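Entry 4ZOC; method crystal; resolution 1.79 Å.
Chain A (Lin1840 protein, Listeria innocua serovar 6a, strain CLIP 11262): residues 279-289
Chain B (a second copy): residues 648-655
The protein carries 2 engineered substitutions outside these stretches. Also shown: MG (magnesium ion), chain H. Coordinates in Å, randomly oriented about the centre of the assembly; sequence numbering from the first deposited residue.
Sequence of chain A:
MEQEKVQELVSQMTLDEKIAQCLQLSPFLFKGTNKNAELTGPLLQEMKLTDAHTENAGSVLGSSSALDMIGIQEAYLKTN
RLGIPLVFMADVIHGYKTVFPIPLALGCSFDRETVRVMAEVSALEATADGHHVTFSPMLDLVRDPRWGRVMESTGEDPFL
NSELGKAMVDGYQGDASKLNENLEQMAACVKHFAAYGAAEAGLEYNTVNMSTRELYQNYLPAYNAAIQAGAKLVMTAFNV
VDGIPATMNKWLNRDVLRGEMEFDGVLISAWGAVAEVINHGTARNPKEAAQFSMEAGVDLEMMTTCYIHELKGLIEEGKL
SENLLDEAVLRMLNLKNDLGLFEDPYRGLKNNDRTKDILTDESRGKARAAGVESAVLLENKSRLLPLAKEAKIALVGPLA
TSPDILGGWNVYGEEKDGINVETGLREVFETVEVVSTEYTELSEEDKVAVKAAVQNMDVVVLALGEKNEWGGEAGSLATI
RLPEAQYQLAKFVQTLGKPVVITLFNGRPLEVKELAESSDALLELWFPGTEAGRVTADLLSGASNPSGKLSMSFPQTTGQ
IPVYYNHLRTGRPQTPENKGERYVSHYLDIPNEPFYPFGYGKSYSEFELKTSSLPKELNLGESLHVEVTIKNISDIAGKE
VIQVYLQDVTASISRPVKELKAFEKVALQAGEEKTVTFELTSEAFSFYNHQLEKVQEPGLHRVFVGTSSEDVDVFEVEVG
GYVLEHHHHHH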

# COMPACT_ATOMS: atom_id res chain seq x y z
N ASN A 279 16.37 16.24 5.95
CA ASN A 279 15.66 15.33 6.79
C ASN A 279 15.47 13.95 6.15
O ASN A 279 15.52 12.94 6.84
CB ASN A 279 14.32 15.88 7.22
CG ASN A 279 14.44 17.07 8.13
OD1 ASN A 279 15.41 17.21 8.90
ND2 ASN A 279 13.38 17.88 8.17
N HIS A 280 15.16 13.93 4.85
CA HIS A 280 15.06 12.72 4.05
C HIS A 280 16.39 11.96 4.00
O HIS A 280 16.41 10.77 3.61
CB HIS A 280 14.68 13.08 2.59
CG HIS A 280 13.25 13.37 2.28
ND1 HIS A 280 12.30 12.37 2.21
CD2 HIS A 280 12.64 14.51 1.84
CE1 HIS A 280 11.16 12.89 1.78
NE2 HIS A 280 11.33 14.19 1.54
N GLY A 281 17.50 12.60 4.27
CA GLY A 281 18.80 11.91 4.25
C GLY A 281 19.46 11.78 2.91
O GLY A 281 20.21 10.79 2.66
N THR A 282 19.13 12.74 2.02
CA THR A 282 19.75 12.77 0.70
C THR A 282 20.59 14.08 0.49
O THR A 282 21.05 14.35 -0.61
CB THR A 282 18.72 12.57 -0.41
OG1 THR A 282 17.69 13.60 -0.31
CG2 THR A 282 18.06 11.16 -0.32
N ALA A 283 20.76 14.88 1.54
CA ALA A 283 21.71 15.97 1.51
C ALA A 283 22.20 16.08 2.94
O ALA A 283 21.43 15.98 3.88
CB ALA A 283 21.10 17.27 1.03
N ARG A 284 23.49 16.36 3.12
CA ARG A 284 24.06 16.36 4.50
C ARG A 284 23.80 17.67 5.24
O ARG A 284 23.74 17.72 6.44
CB ARG A 284 25.61 16.02 4.44
CG ARG A 284 26.31 15.81 5.82
CD ARG A 284 27.75 15.27 5.63
NE ARG A 284 28.28 14.66 6.88
CZ ARG A 284 29.24 13.69 6.99
NH1 ARG A 284 29.62 13.24 8.19
NH2 ARG A 284 29.86 13.13 5.95
N ASN A 285 23.60 18.72 4.51
CA ASN A 285 23.54 20.08 5.12
C ASN A 285 22.86 21.03 4.13
O ASN A 285 22.58 20.63 2.97
CB ASN A 285 24.95 20.56 5.48
CG ASN A 285 25.93 20.44 4.31
OD1 ASN A 285 25.61 20.69 3.17
ND2 ASN A 285 27.14 20.01 4.62
N PRO A 286 22.60 22.29 4.55
CA PRO A 286 22.01 23.27 3.60
C PRO A 286 22.77 23.50 2.32
O PRO A 286 22.19 23.86 1.31
CB PRO A 286 21.87 24.53 4.45
CG PRO A 286 21.73 24.00 5.82
CD PRO A 286 22.67 22.82 5.90
N LYS A 287 24.09 23.34 2.35
CA LYS A 287 24.90 23.58 1.16
C LYS A 287 24.62 22.50 0.10
O LYS A 287 24.42 22.78 -1.05
CB LYS A 287 26.39 23.60 1.58
CG LYS A 287 27.35 23.85 0.44
CD LYS A 287 28.78 23.95 0.97
CE LYS A 287 29.69 24.41 -0.15
NZ LYS A 287 31.04 24.50 0.43
N GLU A 288 24.53 21.25 0.54
CA GLU A 288 24.16 20.23 -0.38
C GLU A 288 22.70 20.34 -0.89
O GLU A 288 22.42 20.09 -2.05
CB GLU A 288 24.42 18.83 0.27
CG GLU A 288 25.93 18.51 0.39
CD GLU A 288 26.26 17.07 0.66
OE1 GLU A 288 25.35 16.22 0.92
OE2 GLU A 288 27.48 16.78 0.70
N ALA A 289 21.78 20.65 0.03
CA ALA A 289 20.37 20.86 -0.31
C ALA A 289 20.22 21.89 -1.43
O ALA A 289 19.55 21.66 -2.45
CB ALA A 289 19.59 21.29 0.91
N ASP B 648 22.53 4.41 7.19
CA ASP B 648 23.27 5.27 6.27
C ASP B 648 22.66 6.64 6.41
O ASP B 648 21.59 6.89 5.92
CB ASP B 648 23.20 4.70 4.86
CG ASP B 648 24.11 5.38 3.89
OD1 ASP B 648 24.72 6.44 4.16
OD2 ASP B 648 24.24 4.77 2.76
N VAL B 649 23.38 7.57 7.04
CA VAL B 649 22.77 8.85 7.42
C VAL B 649 22.39 9.72 6.20
O VAL B 649 21.32 10.35 6.15
CB VAL B 649 23.59 9.59 8.45
CG1 VAL B 649 23.01 10.93 8.77
CG2 VAL B 649 23.74 8.75 9.71
N THR B 650 23.26 9.78 5.24
CA THR B 650 23.01 10.57 4.02
C THR B 650 23.40 9.75 2.82
O THR B 650 24.45 9.13 2.84
CB THR B 650 23.82 11.88 4.05
OG1 THR B 650 23.60 12.57 5.27
CG2 THR B 650 23.53 12.74 2.86
N ALA B 651 22.58 9.72 1.78
CA ALA B 651 22.89 8.91 0.65
C ALA B 651 22.22 9.44 -0.58
O ALA B 651 21.36 10.30 -0.48
CB ALA B 651 22.47 7.44 0.91
N SER B 652 22.64 8.96 -1.73
CA SER B 652 21.98 9.33 -2.99
C SER B 652 20.56 8.78 -3.17
O SER B 652 19.88 9.22 -4.07
CB SER B 652 22.80 8.95 -4.19
OG SER B 652 22.96 7.55 -4.28
N ILE B 653 20.16 7.86 -2.30
CA ILE B 653 18.77 7.37 -2.15
C ILE B 653 18.45 7.56 -0.64
O ILE B 653 19.28 7.33 0.19
CB ILE B 653 18.72 5.86 -2.55
CG1 ILE B 653 19.04 5.65 -4.09
CG2 ILE B 653 17.42 5.22 -2.09
CD1 ILE B 653 18.01 6.24 -5.00
N SER B 654 17.24 7.94 -0.29
CA SER B 654 16.85 8.08 1.13
C SER B 654 16.83 6.68 1.71
O SER B 654 16.08 5.80 1.20
CB SER B 654 15.42 8.70 1.19
OG SER B 654 14.97 8.86 2.51
N ARG B 655 17.64 6.43 2.71
CA ARG B 655 17.83 5.08 3.23
C ARG B 655 17.06 4.86 4.54
O ARG B 655 16.80 5.81 5.29
CB ARG B 655 19.33 4.78 3.45
CG ARG B 655 20.21 4.89 2.25
CD ARG B 655 20.20 3.63 1.40
NE ARG B 655 20.90 2.64 2.05
CZ ARG B 655 20.49 1.44 2.51
NH1 ARG B 655 21.35 0.87 3.24
NH2 ARG B 655 19.31 0.77 2.30
MG MG H . 25.96 7.72 3.26
O HOH W 1 12.50 9.67 3.31
O HOH W 2 19.71 8.39 3.77
O HOH W 3 22.42 12.73 -2.34
O HOH W 4 21.29 13.91 5.93
O HOH W 5 25.54 6.73 1.33
O HOH W 6 26.12 8.72 5.09
O HOH W 7 27.74 6.56 3.54
O HOH W 8 27.13 9.17 2.17

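What holds the start of the chain B stretch in shape as it nears chain A? A magnesium ion does much of it, bound by Asp B648 OD1 at 2.0 Å and by Thr B650 O at 2.1 Å, with four waters completing six ligands. One of these, water 6, also accepts from Thr B650 N (3.1 Å), so the metal site engages both ends of that residue's backbone. Next to it, Val B649 meets chain A through its carbonyl, which lies 3.5 Å from Gly A281 CA. A side chain at Gly A281 would not fit: an ideal CB would fall 3.0 Å from Val B649 O, and the backbone angles there by themselves call for glycine.

How does Thr B650, the most heavily covered residue of its stretch, meet chain A? Its CA approaches Gly A281 O at 3.1 Å in a CA-H...O contact, while its methyl CG2 rests 3.6 Å from Arg A284 N, packing along the backbone from Thr A282 to Arg A284. That Arg A284 amide is already engaged, donating to Glu A288 OE1 at 2.9 Å, and Glu A288 N in turn donates to Asn A285 OD1 at 2.9 Å, capping the helix that follows. The Thr B650 hydroxyl instead reaches chain A through water 4, 2.8 Å from OG1, which donates to Ala A283 O at 2.9 Å.

What joins the two backbones directly? Ala B651 N donates to Gly A281 O across 2.7 Å, the one direct backbone hydrogen bond between the stretches. The carbonyl of Ala B651 then receives a CA-H...O contact from Thr A282 CA at 3.2 Å. Water 3 reinforces this pairing by donating to both Thr A282 O (2.7 Å) and Ala B651 O (3.2 Å). The side chain of Ala B651 points away, leaving its backbone to make these links.

How does the contact close beyond Ala B651? Ser B652 and Ile B653 direct their CB atoms away, so the chain presents backbone here, and Thr A282 CG2 packs 3.6 Å from Ile B653 C and 3.3 Å from Ser B654 N. Ser B654 then supplies a short hydrogen bond, its OG donating to His A280 O at 2.6 Å. With its proton so committed, that OG accepts from water 1 at 2.7 Å, and the same water lies 2.9 Å from His A280 ND1, linking the hydroxyl to the imidazole. Arg B655 adds a water-mediated link: its N donates to water 2 at 3.0 Å, which also hydrogen-bonds to Gly A281 O at 2.7 Å.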